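Local coordinates for ABC transporter, substrate binding protein (Agrobacterium tumefaciens, PDB 3C9H) that probably captures a solute in the periplasm and delivers it to an ABC transporter for import, and binds magnesium, at residues Gln34-Ala47 with Asp60-Ile73. Numbering follows the deposited sequence.
With MG (magnesium ion), chain C; CIT (citric acid), chain D.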
loop_
_atom_site.group_PDB
_atom_site.type_symbol
_atom_site.label_atom_id
_atom_site.label_comp_id
_atom_site.label_asym_id
_atom_site.label_seq_id
_atom_site.Cartn_x
_atom_site.Cartn_y
_atom_site.Cartn_z
ATOM N N GLN A 34 -16.033 -1.591 -25.042
ATOM C CA GLN A 34 -14.801 -0.950 -24.558
ATOM C C GLN A 34 -14.478 -1.410 -23.136
ATOM O O GLN A 34 -15.273 -1.196 -22.219
ATOM C CB GLN A 34 -14.914 0.572 -24.616
ATOM C CG GLN A 34 -14.357 1.221 -25.897
ATOM C CD GLN A 34 -13.991 2.693 -25.689
ATOM O OE1 GLN A 34 -14.868 3.560 -25.553
ATOM N NE2 GLN A 34 -12.688 2.980 -25.650
ATOM N N THR A 35 -13.339 -2.079 -22.977
ATOM C CA THR A 35 -12.918 -2.608 -21.697
ATOM C C THR A 35 -11.665 -1.869 -21.188
ATOM O O THR A 35 -10.631 -1.789 -21.870
ATOM C CB THR A 35 -12.687 -4.137 -21.792
ATOM O OG1 THR A 35 -13.887 -4.762 -22.291
ATOM C CG2 THR A 35 -12.334 -4.757 -20.445
ATOM N N LEU A 36 -11.798 -1.307 -19.996
ATOM C CA LEU A 36 -10.676 -0.769 -19.214
ATOM C C LEU A 36 -9.923 -1.911 -18.544
ATOM O O LEU A 36 -10.512 -2.753 -17.846
ATOM C CB LEU A 36 -11.204 0.188 -18.135
ATOM C CG LEU A 36 -10.195 0.705 -17.117
ATOM C CD1 LEU A 36 -9.265 1.776 -17.765
ATOM C CD2 LEU A 36 -10.909 1.213 -15.891
ATOM N N VAL A 37 -8.621 -1.945 -18.740
ATOM C CA VAL A 37 -7.790 -2.930 -18.093
ATOM C C VAL A 37 -6.984 -2.235 -16.984
ATOM O O VAL A 37 -6.282 -1.260 -17.242
ATOM C CB VAL A 37 -6.854 -3.648 -19.066
ATOM C CG1 VAL A 37 -5.956 -4.606 -18.313
ATOM C CG2 VAL A 37 -7.697 -4.426 -20.143
ATOM N N VAL A 38 -7.082 -2.765 -15.773
ATOM C CA VAL A 38 -6.400 -2.205 -14.587
ATOM C C VAL A 38 -5.460 -3.251 -13.986
ATOM O O VAL A 38 -5.885 -4.373 -13.712
ATOM C CB VAL A 38 -7.460 -1.745 -13.513
ATOM C CG1 VAL A 38 -6.785 -1.193 -12.258
ATOM C CG2 VAL A 38 -8.487 -0.757 -14.122
ATOM N N TYR A 39 -4.179 -2.920 -13.798
ATOM C CA TYR A 39 -3.314 -3.683 -12.885
ATOM C C TYR A 39 -3.210 -2.936 -11.561
ATOM O O TYR A 39 -2.718 -1.804 -11.523
ATOM C CB TYR A 39 -1.909 -3.904 -13.413
ATOM C CG TYR A 39 -1.815 -4.569 -14.771
ATOM C CD1 TYR A 39 -2.908 -5.199 -15.363
ATOM C CD2 TYR A 39 -0.590 -4.554 -15.470
ATOM C CE1 TYR A 39 -2.776 -5.793 -16.624
ATOM C CE2 TYR A 39 -0.467 -5.105 -16.693
ATOM C CZ TYR A 39 -1.556 -5.743 -17.271
ATOM O OH TYR A 39 -1.394 -6.309 -18.516
ATOM N N SER A 40 -3.672 -3.569 -10.491
ATOM C CA SER A 40 -3.776 -2.930 -9.166
ATOM C C SER A 40 -3.434 -3.838 -8.011
ATOM O O SER A 40 -3.642 -5.045 -8.035
ATOM C CB SER A 40 -5.168 -2.353 -8.994
ATOM O OG SER A 40 -5.400 -1.848 -7.695
ATOM N N SER A 41 -2.854 -3.256 -6.978
ATOM C CA SER A 41 -2.549 -4.008 -5.790
ATOM C C SER A 41 -3.640 -3.859 -4.743
ATOM O O SER A 41 -3.540 -4.481 -3.703
ATOM C CB SER A 41 -1.201 -3.607 -5.211
ATOM O OG SER A 41 -1.213 -2.281 -4.677
ATOM N N LEU A 42 -4.640 -3.018 -5.006
ATOM C CA LEU A 42 -5.735 -2.800 -4.077
ATOM C C LEU A 42 -6.603 -4.056 -4.081
ATOM O O LEU A 42 -7.165 -4.439 -5.121
ATOM C CB LEU A 42 -6.538 -1.541 -4.421
ATOM C CG LEU A 42 -7.743 -1.206 -3.496
ATOM C CD1 LEU A 42 -7.349 -0.994 -2.031
ATOM C CD2 LEU A 42 -8.522 -0.011 -3.967
ATOM N N ASP A 43 -6.692 -4.716 -2.929
ATOM C CA ASP A 43 -7.433 -5.988 -2.829
ATOM C C ASP A 43 -8.838 -5.808 -3.411
ATOM O O ASP A 43 -9.573 -4.867 -3.034
ATOM C CB ASP A 43 -7.547 -6.465 -1.382
ATOM C CG ASP A 43 -6.207 -6.896 -0.787
ATOM O OD1 ASP A 43 -5.142 -6.677 -1.395
ATOM O OD2 ASP A 43 -6.225 -7.474 0.315
ATOM N N GLU A 44 -9.205 -6.714 -4.316
ATOM C CA GLU A 44 -10.420 -6.565 -5.123
ATOM C C GLU A 44 -11.698 -6.266 -4.348
ATOM O O GLU A 44 -12.453 -5.406 -4.774
ATOM C CB GLU A 44 -10.600 -7.744 -6.071
ATOM C CG GLU A 44 -11.736 -7.555 -7.081
ATOM C CD GLU A 44 -13.077 -8.073 -6.598
ATOM O OE1 GLU A 44 -13.129 -8.653 -5.484
ATOM O OE2 GLU A 44 -14.071 -7.920 -7.362
ATOM N N PRO A 45 -11.956 -6.953 -3.214
ATOM C CA PRO A 45 -13.204 -6.623 -2.508
ATOM C C PRO A 45 -13.274 -5.205 -1.995
ATOM O O PRO A 45 -14.350 -4.630 -1.982
ATOM C CB PRO A 45 -13.277 -7.669 -1.390
ATOM C CG PRO A 45 -12.396 -8.788 -1.870
ATOM C CD PRO A 45 -11.266 -8.091 -2.577
ATOM N N LEU A 46 -12.137 -4.616 -1.626
ATOM C CA LEU A 46 -12.118 -3.207 -1.243
ATOM C C LEU A 46 -12.205 -2.275 -2.468
ATOM O O LEU A 46 -12.680 -1.125 -2.381
ATOM C CB LEU A 46 -10.845 -2.935 -0.427
ATOM C CG LEU A 46 -10.838 -2.058 0.819
ATOM C CD1 LEU A 46 -12.089 -2.163 1.693
ATOM C CD2 LEU A 46 -9.550 -2.379 1.597
ATOM N N ALA A 47 -11.750 -2.759 -3.621
ATOM C CA ALA A 47 -11.780 -1.994 -4.857
ATOM C C ALA A 47 -13.193 -1.894 -5.474
ATOM O O ALA A 47 -13.481 -0.972 -6.232
ATOM C CB ALA A 47 -10.784 -2.580 -5.865
ATOM N N ASP A 60 -21.183 2.714 -20.166
ATOM C CA ASP A 60 -20.757 1.982 -21.368
ATOM C C ASP A 60 -19.376 1.318 -21.252
ATOM O O ASP A 60 -18.896 0.722 -22.220
ATOM C CB ASP A 60 -20.749 2.926 -22.586
ATOM C CG ASP A 60 -22.152 3.329 -23.043
ATOM O OD1 ASP A 60 -23.109 2.547 -22.830
ATOM O OD2 ASP A 60 -22.287 4.424 -23.648
ATOM N N ILE A 61 -18.742 1.393 -20.086
ATOM C CA ILE A 61 -17.381 0.866 -19.931
ATOM C C ILE A 61 -17.316 -0.399 -19.100
ATOM O O ILE A 61 -17.688 -0.381 -17.933
ATOM C CB ILE A 61 -16.419 1.931 -19.311
ATOM C CG1 ILE A 61 -16.452 3.230 -20.141
ATOM C CG2 ILE A 61 -14.992 1.364 -19.235
ATOM C CD1 ILE A 61 -16.110 3.010 -21.625
ATOM N N ALA A 62 -16.803 -1.474 -19.697
ATOM C CA ALA A 62 -16.473 -2.695 -18.983
ATOM C C ALA A 62 -15.141 -2.486 -18.248
ATOM O O ALA A 62 -14.316 -1.692 -18.704
ATOM C CB ALA A 62 -16.368 -3.877 -19.954
ATOM N N VAL A 63 -14.962 -3.160 -17.110
ATOM C CA VAL A 63 -13.721 -3.052 -16.313
ATOM C C VAL A 63 -13.127 -4.433 -16.084
ATOM O O VAL A 63 -13.751 -5.310 -15.496
ATOM C CB VAL A 63 -13.958 -2.361 -14.955
ATOM C CG1 VAL A 63 -12.670 -2.298 -14.137
ATOM C CG2 VAL A 63 -14.533 -0.971 -15.161
ATOM N N HIS A 64 -11.908 -4.608 -16.570
ATOM C CA HIS A 64 -11.117 -5.799 -16.378
ATOM C C HIS A 64 -10.052 -5.509 -15.304
ATOM O O HIS A 64 -9.022 -4.842 -15.561
ATOM C CB HIS A 64 -10.494 -6.167 -17.721
ATOM C CG HIS A 64 -9.692 -7.423 -17.708
ATOM N ND1 HIS A 64 -8.583 -7.596 -16.910
ATOM C CD2 HIS A 64 -9.790 -8.544 -18.454
ATOM C CE1 HIS A 64 -8.064 -8.790 -17.136
ATOM N NE2 HIS A 64 -8.771 -9.378 -18.080
ATOM N N TYR A 65 -10.318 -5.986 -14.091
ATOM C CA TYR A 65 -9.543 -5.624 -12.920
ATOM C C TYR A 65 -8.653 -6.768 -12.516
ATOM O O TYR A 65 -9.150 -7.824 -12.145
ATOM C CB TYR A 65 -10.475 -5.250 -11.745
ATOM C CG TYR A 65 -9.767 -4.669 -10.547
ATOM C CD1 TYR A 65 -9.529 -3.285 -10.449
ATOM C CD2 TYR A 65 -9.330 -5.489 -9.481
ATOM C CE1 TYR A 65 -8.903 -2.725 -9.313
ATOM C CE2 TYR A 65 -8.690 -4.928 -8.355
ATOM C CZ TYR A 65 -8.478 -3.546 -8.288
ATOM O OH TYR A 65 -7.836 -2.981 -7.169
ATOM N N GLU A 66 -7.341 -6.544 -12.578
ATOM C CA GLU A 66 -6.351 -7.519 -12.147
ATOM C C GLU A 66 -5.658 -7.097 -10.859
ATOM O O GLU A 66 -4.911 -6.113 -10.808
ATOM C CB GLU A 66 -5.301 -7.782 -13.248
ATOM C CG GLU A 66 -5.900 -8.085 -14.594
ATOM C CD GLU A 66 -5.063 -9.055 -15.441
ATOM O OE1 GLU A 66 -4.143 -9.729 -14.912
ATOM O OE2 GLU A 66 -5.361 -9.153 -16.654
ATOM N N ASP A 67 -5.908 -7.887 -9.822
ATOM C CA ASP A 67 -5.391 -7.708 -8.479
ATOM C C ASP A 67 -4.129 -8.563 -8.405
ATOM O O ASP A 67 -4.171 -9.788 -8.498
ATOM C CB ASP A 67 -6.494 -8.124 -7.480
ATOM C CG ASP A 67 -6.043 -8.217 -6.033
ATOM O OD1 ASP A 67 -4.853 -8.022 -5.699
ATOM O OD2 ASP A 67 -6.926 -8.499 -5.199
ATOM N N MET A 68 -3.009 -7.894 -8.221
ATOM C CA MET A 68 -1.722 -8.525 -8.228
ATOM C C MET A 68 -0.740 -7.832 -7.282
ATOM O O MET A 68 -0.958 -6.685 -6.859
ATOM C CB MET A 68 -1.175 -8.590 -9.674
ATOM C CG MET A 68 -0.658 -7.308 -10.284
ATOM S SD MET A 68 -0.258 -7.355 -12.087
ATOM C CE MET A 68 -1.899 -7.449 -12.725
ATOM N N LEU A 69 0.336 -8.526 -6.960
ATOM C CA LEU A 69 1.400 -7.954 -6.109
ATOM C C LEU A 69 2.075 -6.774 -6.789
ATOM O O LEU A 69 2.194 -6.745 -8.025
ATOM C CB LEU A 69 2.432 -9.010 -5.738
ATOM C CG LEU A 69 2.006 -10.136 -4.794
ATOM C CD1 LEU A 69 3.107 -11.215 -4.745
ATOM C CD2 LEU A 69 1.708 -9.606 -3.373
ATOM N N THR A 70 2.539 -5.819 -5.989
ATOM C CA THR A 70 3.149 -4.578 -6.503
ATOM C C THR A 70 4.344 -4.864 -7.438
ATOM O O THR A 70 4.508 -4.245 -8.484
ATOM C CB THR A 70 3.561 -3.668 -5.315
ATOM O OG1 THR A 70 4.363 -4.406 -4.380
ATOM C CG2 THR A 70 2.333 -3.070 -4.592
ATOM N N GLY A 71 5.162 -5.835 -7.057
ATOM C CA GLY A 71 6.344 -6.227 -7.859
ATOM C C GLY A 71 5.972 -6.810 -9.205
ATOM O O GLY A 71 6.724 -6.690 -10.173
ATOM N N GLU A 72 4.809 -7.441 -9.271
ATOM C CA GLU A 72 4.287 -8.004 -10.493
ATOM C C GLU A 72 3.695 -6.950 -11.415
ATOM O O GLU A 72 3.810 -7.062 -12.650
ATOM C CB GLU A 72 3.245 -9.078 -10.162
ATOM C CG GLU A 72 2.627 -9.758 -11.381
ATOM C CD GLU A 72 3.630 -10.356 -12.371
ATOM O OE1 GLU A 72 4.794 -10.646 -12.006
ATOM O OE2 GLU A 72 3.212 -10.563 -13.528
ATOM N N ILE A 73 3.065 -5.930 -10.837
ATOM C CA ILE A 73 2.598 -4.784 -11.623
ATOM C C ILE A 73 3.787 -4.218 -12.374
ATOM O O ILE A 73 3.721 -4.056 -13.578
ATOM C CB ILE A 73 1.955 -3.684 -10.774
ATOM C CG1 ILE A 73 0.651 -4.201 -10.116
ATOM C CG2 ILE A 73 1.660 -2.449 -11.631
ATOM C CD1 ILE A 73 0.064 -3.268 -9.015
HETATM MG MG MG C . -3.058 -6.200 -2.302
HETATM C C1 CIT D . -1.393 -3.688 -1.270
HETATM O O1 CIT D . -1.452 -2.562 -1.840
HETATM O O2 CIT D . -2.437 -4.257 -0.890
HETATM C C2 CIT D . -0.064 -4.342 -1.000
HETATM C C3 CIT D . -0.079 -5.874 -1.158
HETATM O O7 CIT D . -0.705 -6.236 -2.427
HETATM C C4 CIT D . 1.338 -6.436 -1.152
HETATM C C5 CIT D . 2.154 -5.985 -2.322
HETATM O O3 CIT D . 3.346 -5.564 -2.170
HETATM O O4 CIT D . 1.623 -6.106 -3.436
HETATM C C6 CIT D . -0.858 -6.564 -0.026
HETATM O O5 CIT D . -1.865 -7.290 -0.247
HETATM O O6 CIT D . -0.521 -6.410 1.155
HETATM O O HOH W 1 -17.963 -0.259 -24.489
HETATM O O HOH W 2 -3.370 -7.869 -3.824
#
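Tyr65 of strand 62-67 sets its ring edge against Val38 and Ser40. Its CG lies anti to the backbone N (chi1 -172°), and the ring runs roughly along the strands toward the Leu42 turn and helix 44-57. From CB outward, Tyr65 CD1 rests on Val38 CG1 at 3.9 Å, CD2 meets Glu44 CG, and CE1 reaches Ser40 CB. Ala47 CB packs obliquely against Tyr65 CZ at 3.5 Å. At the tip the phenol oxygen is gripped twice: Tyr65 OH accepts from Ser40 OG (2.7 Å) and donates to Leu42 O (2.6 Å), which lies at the ring edge. Ser40 OG in turn accepts from Leu42 N at 3.0 Å, an ST turn at the bend after the strand.

Two residues on, Asp67 OD2 takes the Glu44 N-H at 3.0 Å from above its carboxylate plane, tying the helix's first turn to the strand. On the opposite sheet face Met68 CE packs on Tyr39 CG at 3.5 Å, while SD makes an oblique Met-aromatic contact; Tyr39 OH bonds Glu80. Seven backbone hydrogen bonds, from Ala62 N to Gln34 O through Met68 N to Ser40 O, run along the parallel pair. Beyond, Ser41 O, Asp43 OD1, citrate O2 and O7 and a water bind magnesium; Thr70 N donates to citrate O4 at 2.7 Å. This is a beta-alpha-beta unit of a periplasmic binding protein, its strand-to-helix loops lining the citrate site, probably where the natural solute binds.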